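Local coordinates for protein AgaA (Rhizobium radiobacter, PDB 6HLX) that binds the opine agropinic acid as a periplasmic solute-binding protein and probably delivers it to an ABC transporter for import, at residues G165-F177 and P186-D198. Residues are numbered along the deposited sequence; the frame is centred on the assembly and turned at random. Where two conformers were deposited one is given.
With ZN (zinc ion), chain N; ZN (zinc ion), chain S; EDO (1,2-ethanediol), chain Y.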
loop_
_atom_site.group_PDB
_atom_site.type_symbol
_atom_site.label_atom_id
_atom_site.label_comp_id
_atom_site.label_asym_id
_atom_site.label_seq_id
_atom_site.Cartn_x
_atom_site.Cartn_y
_atom_site.Cartn_z
ATOM N N GLY A 165 -1.811 -8.141 23.167
ATOM C CA GLY A 165 -2.139 -6.889 23.847
ATOM C C GLY A 165 -1.670 -5.673 23.089
ATOM O O GLY A 165 -0.794 -5.768 22.222
ATOM N N TRP A 166 -2.268 -4.526 23.410
ATOM C CA TRP A 166 -1.894 -3.266 22.799
ATOM C C TRP A 166 -1.799 -2.228 23.918
ATOM O O TRP A 166 -2.801 -1.932 24.572
ATOM C CB TRP A 166 -2.957 -2.859 21.773
ATOM C CG TRP A 166 -2.703 -1.622 20.941
ATOM C CD1 TRP A 166 -1.788 -0.626 21.152
ATOM C CD2 TRP A 166 -3.368 -1.307 19.710
ATOM N NE1 TRP A 166 -1.881 0.320 20.137
ATOM C CE2 TRP A 166 -2.849 -0.077 19.247
ATOM C CE3 TRP A 166 -4.356 -1.959 18.947
ATOM C CZ2 TRP A 166 -3.283 0.513 18.042
ATOM C CZ3 TRP A 166 -4.818 -1.354 17.782
ATOM C CH2 TRP A 166 -4.292 -0.126 17.347
ATOM N N THR A 167 -0.593 -1.723 24.170
ATOM C CA THR A 167 -0.410 -0.645 25.145
ATOM C C THR A 167 -0.408 0.637 24.316
ATOM O O THR A 167 0.546 0.878 23.568
ATOM C CB THR A 167 0.882 -0.854 25.943
ATOM O OG1 THR A 167 0.727 -2.062 26.696
ATOM C CG2 THR A 167 1.171 0.317 26.902
ATOM N N ARG A 168 -1.462 1.460 24.447
ATOM C CA ARG A 168 -1.602 2.702 23.664
ATOM C C ARG A 168 -0.359 3.573 23.807
ATOM O O ARG A 168 0.118 3.778 24.929
ATOM C CB ARG A 168 -2.883 3.495 24.058
ATOM C CG ARG A 168 -4.194 2.670 23.997
ATOM C CD ARG A 168 -4.801 2.516 22.616
ATOM N NE ARG A 168 -5.571 1.279 22.452
ATOM C CZ ARG A 168 -6.127 0.889 21.306
ATOM N NH1 ARG A 168 -6.811 -0.247 21.245
ATOM N NH2 ARG A 168 -6.005 1.632 20.213
ATOM N N GLY A 169 0.160 4.034 22.671
ATOM C CA GLY A 169 1.351 4.879 22.613
ATOM C C GLY A 169 2.665 4.141 22.806
ATOM O O GLY A 169 3.722 4.774 22.813
ATOM N N ARG A 170 2.638 2.797 22.944
ATOM C CA ARG A 170 3.895 2.098 23.182
ATOM C C ARG A 170 4.113 0.893 22.278
ATOM O O ARG A 170 5.112 0.859 21.548
ATOM C CB ARG A 170 4.033 1.708 24.670
ATOM C CG ARG A 170 5.259 0.854 24.953
ATOM C CD ARG A 170 5.599 0.712 26.434
ATOM N NE ARG A 170 6.727 -0.211 26.635
ATOM C CZ ARG A 170 8.010 0.110 26.454
ATOM N NH1 ARG A 170 8.959 -0.798 26.632
ATOM N NH2 ARG A 170 8.351 1.341 26.083
ATOM N N GLU A 171 3.238 -0.129 22.372
ATOM C CA GLU A 171 3.466 -1.325 21.559
ATOM C C GLU A 171 2.261 -2.236 21.417
ATOM O O GLU A 171 1.332 -2.185 22.223
ATOM C CB GLU A 171 4.641 -2.158 22.134
ATOM C CG GLU A 171 4.378 -2.753 23.512
ATOM C CD GLU A 171 5.460 -3.710 23.989
ATOM O OE1 GLU A 171 6.507 -3.828 23.307
ATOM O OE2 GLU A 171 5.260 -4.334 25.050
ATOM N N ILE A 172 2.333 -3.118 20.417
ATOM C CA ILE A 172 1.402 -4.238 20.240
ATOM C C ILE A 172 2.259 -5.497 20.390
ATOM O O ILE A 172 3.312 -5.594 19.747
ATOM C CB ILE A 172 0.691 -4.224 18.866
ATOM C CG1 ILE A 172 -0.347 -3.069 18.798
ATOM C CG2 ILE A 172 0.041 -5.601 18.558
ATOM C CD1 ILE A 172 -0.745 -2.649 17.374
ATOM N N THR A 173 1.840 -6.434 21.246
ATOM C CA THR A 173 2.548 -7.705 21.420
ATOM C C THR A 173 1.725 -8.833 20.792
ATOM O O THR A 173 0.502 -8.881 20.948
ATOM C CB THR A 173 2.893 -7.978 22.896
ATOM O OG1 THR A 173 3.572 -6.852 23.464
ATOM C CG2 THR A 173 3.735 -9.247 23.081
ATOM N N VAL A 174 2.397 -9.725 20.061
ATOM C CA VAL A 174 1.765 -10.889 19.444
ATOM C C VAL A 174 2.556 -12.119 19.891
ATOM O O VAL A 174 3.767 -12.005 20.146
ATOM C CB VAL A 174 1.632 -10.780 17.909
ATOM C CG1 VAL A 174 0.859 -9.507 17.516
ATOM C CG2 VAL A 174 3.002 -10.833 17.232
ATOM N N LYS A 175 1.886 -13.281 19.980
ATOM C CA LYS A 175 2.514 -14.514 20.468
ATOM C C LYS A 175 2.296 -15.628 19.462
ATOM O O LYS A 175 1.258 -15.668 18.811
ATOM C CB LYS A 175 1.870 -14.961 21.795
ATOM C CG LYS A 175 2.142 -14.052 22.982
ATOM C CD LYS A 175 1.481 -14.601 24.254
ATOM C CE LYS A 175 1.649 -13.645 25.410
ATOM N NZ LYS A 175 2.582 -14.181 26.433
ATOM N N LYS A 176 3.244 -16.566 19.377
ATOM C CA LYS A 176 3.146 -17.686 18.451
ATOM C C LYS A 176 1.815 -18.427 18.596
ATOM O O LYS A 176 1.412 -18.775 19.711
ATOM C CB LYS A 176 4.323 -18.657 18.712
ATOM C CG LYS A 176 4.260 -19.970 17.925
ATOM C CD LYS A 176 5.582 -20.716 18.033
ATOM C CE LYS A 176 5.531 -22.001 17.243
ATOM N NZ LYS A 176 6.889 -22.567 17.022
ATOM N N PHE A 177 1.153 -18.676 17.460
ATOM C CA PHE A 177 -0.086 -19.457 17.413
ATOM C C PHE A 177 0.333 -20.915 17.133
ATOM O O PHE A 177 0.704 -21.250 16.002
ATOM C CB PHE A 177 -0.991 -18.930 16.291
ATOM C CG PHE A 177 -2.266 -19.716 16.056
ATOM C CD1 PHE A 177 -3.045 -20.158 17.129
ATOM C CD2 PHE A 177 -2.734 -19.939 14.763
ATOM C CE1 PHE A 177 -4.250 -20.840 16.906
ATOM C CE2 PHE A 177 -3.937 -20.625 14.544
ATOM C CZ PHE A 177 -4.686 -21.064 15.616
ATOM N N PRO A 186 5.298 -20.000 13.159
ATOM C CA PRO A 186 6.492 -19.136 13.039
ATOM C C PRO A 186 7.636 -19.688 13.902
ATOM O O PRO A 186 7.421 -20.602 14.705
ATOM C CB PRO A 186 5.992 -17.792 13.560
ATOM C CG PRO A 186 4.972 -18.177 14.631
ATOM C CD PRO A 186 4.318 -19.454 14.121
ATOM N N ASP A 187 8.851 -19.152 13.742
ATOM C CA ASP A 187 9.969 -19.607 14.564
ATOM C C ASP A 187 10.007 -18.846 15.902
ATOM O O ASP A 187 10.357 -19.421 16.944
ATOM C CB ASP A 187 11.304 -19.447 13.824
ATOM C CG ASP A 187 12.395 -20.241 14.526
ATOM O OD1 ASP A 187 12.371 -21.488 14.439
ATOM O OD2 ASP A 187 13.231 -19.620 15.213
ATOM N N LEU A 188 9.652 -17.543 15.864
ATOM C CA LEU A 188 9.659 -16.701 17.058
ATOM C C LEU A 188 8.516 -17.024 18.005
ATOM O O LEU A 188 7.413 -17.339 17.566
ATOM C CB LEU A 188 9.564 -15.213 16.645
ATOM C CG LEU A 188 10.739 -14.680 15.800
ATOM C CD1 LEU A 188 10.353 -13.360 15.086
ATOM C CD2 LEU A 188 11.973 -14.446 16.679
ATOM N N ASP A 189 8.769 -16.883 19.311
ATOM C CA ASP A 189 7.725 -17.094 20.308
ATOM C C ASP A 189 6.833 -15.861 20.440
ATOM O O ASP A 189 5.641 -15.993 20.724
ATOM C CB ASP A 189 8.355 -17.473 21.659
ATOM C CG ASP A 189 9.042 -18.830 21.589
ATOM O OD1 ASP A 189 8.382 -19.811 21.170
ATOM O OD2 ASP A 189 10.239 -18.901 21.913
ATOM N N GLU A 190 7.417 -14.654 20.268
ATOM C CA GLU A 190 6.691 -13.376 20.381
ATOM C C GLU A 190 7.339 -12.323 19.528
ATOM O O GLU A 190 8.542 -12.358 19.250
ATOM C CB GLU A 190 6.727 -12.816 21.823
ATOM C CG GLU A 190 6.176 -13.712 22.892
ATOM C CD GLU A 190 6.099 -13.084 24.263
ATOM O OE1 GLU A 190 5.586 -13.781 25.155
ATOM O OE2 GLU A 190 6.551 -11.935 24.460
ATOM N N VAL A 191 6.546 -11.323 19.172
ATOM C CA VAL A 191 7.048 -10.136 18.503
ATOM C C VAL A 191 6.385 -8.961 19.216
ATOM O O VAL A 191 5.162 -8.980 19.432
ATOM C CB VAL A 191 6.784 -10.094 16.970
ATOM C CG1 VAL A 191 7.504 -8.889 16.339
ATOM C CG2 VAL A 191 7.259 -11.381 16.298
ATOM N N HIS A 192 7.191 -7.980 19.622
ATOM C CA HIS A 192 6.684 -6.742 20.225
ATOM C C HIS A 192 6.900 -5.665 19.152
ATOM O O HIS A 192 8.044 -5.358 18.778
ATOM C CB HIS A 192 7.428 -6.411 21.538
ATOM C CG HIS A 192 7.292 -7.473 22.597
ATOM N ND1 HIS A 192 7.178 -7.151 23.934
ATOM C CD2 HIS A 192 7.291 -8.824 22.469
ATOM C CE1 HIS A 192 7.100 -8.309 24.583
ATOM N NE2 HIS A 192 7.188 -9.346 23.750
ATOM N N TYR A 193 5.800 -5.120 18.636
ATOM C CA TYR A 193 5.833 -4.049 17.618
ATOM C C TYR A 193 5.802 -2.739 18.401
ATOM O O TYR A 193 4.753 -2.384 18.931
ATOM C CB TYR A 193 4.624 -4.167 16.662
ATOM C CG TYR A 193 4.711 -5.380 15.764
ATOM C CD1 TYR A 193 5.428 -5.341 14.567
ATOM C CD2 TYR A 193 4.080 -6.573 16.110
ATOM C CE1 TYR A 193 5.538 -6.470 13.751
ATOM C CE2 TYR A 193 4.165 -7.703 15.291
ATOM C CZ TYR A 193 4.924 -7.656 14.131
ATOM O OH TYR A 193 5.032 -8.789 13.357
ATOM N N VAL A 194 6.941 -2.062 18.510
ATOM C CA VAL A 194 7.125 -0.848 19.325
ATOM C C VAL A 194 7.037 0.378 18.414
ATOM O O VAL A 194 7.662 0.417 17.357
ATOM C CB VAL A 194 8.472 -0.908 20.082
ATOM C CG1 VAL A 194 8.606 0.273 21.052
ATOM C CG2 VAL A 194 8.637 -2.245 20.833
ATOM N N PHE A 195 6.297 1.375 18.836
ATOM C CA PHE A 195 6.042 2.552 17.998
ATOM C C PHE A 195 7.080 3.633 18.185
ATOM O O PHE A 195 7.211 4.170 19.293
ATOM C CB PHE A 195 4.645 3.116 18.323
ATOM C CG PHE A 195 3.568 2.053 18.478
ATOM C CD1 PHE A 195 3.429 1.034 17.539
ATOM C CD2 PHE A 195 2.651 2.121 19.516
ATOM C CE1 PHE A 195 2.439 0.058 17.681
ATOM C CE2 PHE A 195 1.636 1.158 19.645
ATOM C CZ PHE A 195 1.545 0.130 18.735
ATOM N N TYR A 196 7.797 3.970 17.102
ATOM C CA TYR A 196 8.789 5.059 17.106
ATOM C C TYR A 196 8.420 6.072 16.023
ATOM O O TYR A 196 8.889 5.949 14.885
ATOM C CB TYR A 196 10.203 4.520 16.865
ATOM C CG TYR A 196 10.766 3.709 18.005
ATOM C CD1 TYR A 196 11.469 4.320 19.043
ATOM C CD2 TYR A 196 10.668 2.323 18.011
ATOM C CE1 TYR A 196 12.016 3.570 20.084
ATOM C CE2 TYR A 196 11.227 1.562 19.035
ATOM C CZ TYR A 196 11.880 2.191 20.082
ATOM O OH TYR A 196 12.428 1.430 21.095
ATOM N N SER A 197 7.565 7.064 16.368
ATOM C CA SER A 197 7.112 8.062 15.402
ATOM C C SER A 197 8.195 9.061 14.979
ATOM O O SER A 197 8.122 9.601 13.874
ATOM C CB SER A 197 5.869 8.772 15.920
ATOM O OG SER A 197 4.896 7.762 16.128
ATOM N N ASP A 198 9.194 9.316 15.845
ATOM C CA ASP A 198 10.288 10.217 15.480
ATOM C C ASP A 198 11.360 9.281 14.848
ATOM O O ASP A 198 11.867 8.391 15.544
ATOM C CB ASP A 198 10.834 10.953 16.718
ATOM C CG ASP A 198 12.095 11.741 16.410
ATOM O OD1 ASP A 198 13.146 11.108 16.180
ATOM O OD2 ASP A 198 12.025 12.986 16.372
HETATM ZN ZN ZN N . 7.203 -5.358 24.850
HETATM ZN ZN ZN S . 5.982 -12.670 26.874
HETATM C C1 EDO Y . -3.597 0.276 27.417
HETATM O O1 EDO Y . -3.603 0.881 26.166
HETATM C C2 EDO Y . -2.640 1.126 28.217
HETATM O O2 EDO Y . -3.236 2.387 28.409
HETATM O O HOH W 1 4.268 -12.026 27.111
#
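Glu-171 and His-192, diagonal neighbours on adjacent antiparallel strands, grip one zinc ion. The glutamate chelates it through both oxygens, OE1 at 2.3 Å and OE2 at 2.2 Å, while His-192 ND1 coordinates from alongside, its ring turned 62° from the carboxylate plane. The CG of Glu-171 stands between its backbone N and carbonyl carbon (chi1 65°), and the extended chain beyond lies beside the histidine. Thr-173 pairs with His-192, and in one of its two conformers CG2 lies over one ring face, a CH-pi contact 3.6 Å from the centroid. At the far side of the imidazole, NE2 donates in the ring plane to Glu-190 OE2 (2.8 Å); with the ND1-zinc bond this sets the ring's rotation, and it may make ND1 a stronger donor to the metal. Glu-190 holds a second zinc; its OE1 is met from above the carboxylate plane by Lys-175 NZ in a long salt bridge of 3.3 Å, and a water links that amine to the zinc.

The face bearing Ile-172, Val-174, Val-191 and Tyr-193 is mainly apolar. Val-174 CG2 reaches the edge of the Tyr-193 ring, and helix 23-32 packs against Ile-172, Val-174 and Tyr-193. Near the turn, Phe-195 lays one ring face against the backbone at Glu-171, whose CA lies over it (CH-pi); Ile-172 CG1 is at the edge, and Trp-166 NE1, hydrogen-bonded to Glu-11 OE1, approaches obliquely. At the other end the outstretched Lys-176 crosses Pro-186 and donates from NZ to its carbonyl O (3.1 Å).

Paired backbone bonds at Ile-172/Tyr-193 and Val-174/Val-191 make a regular antiparallel ladder. A classic beta bulge at Arg-170 and Glu-171 opposite Thr-167 begins strand 171-176, within the mixed sheet of a family 5 solute-binding protein that carries zinc sites.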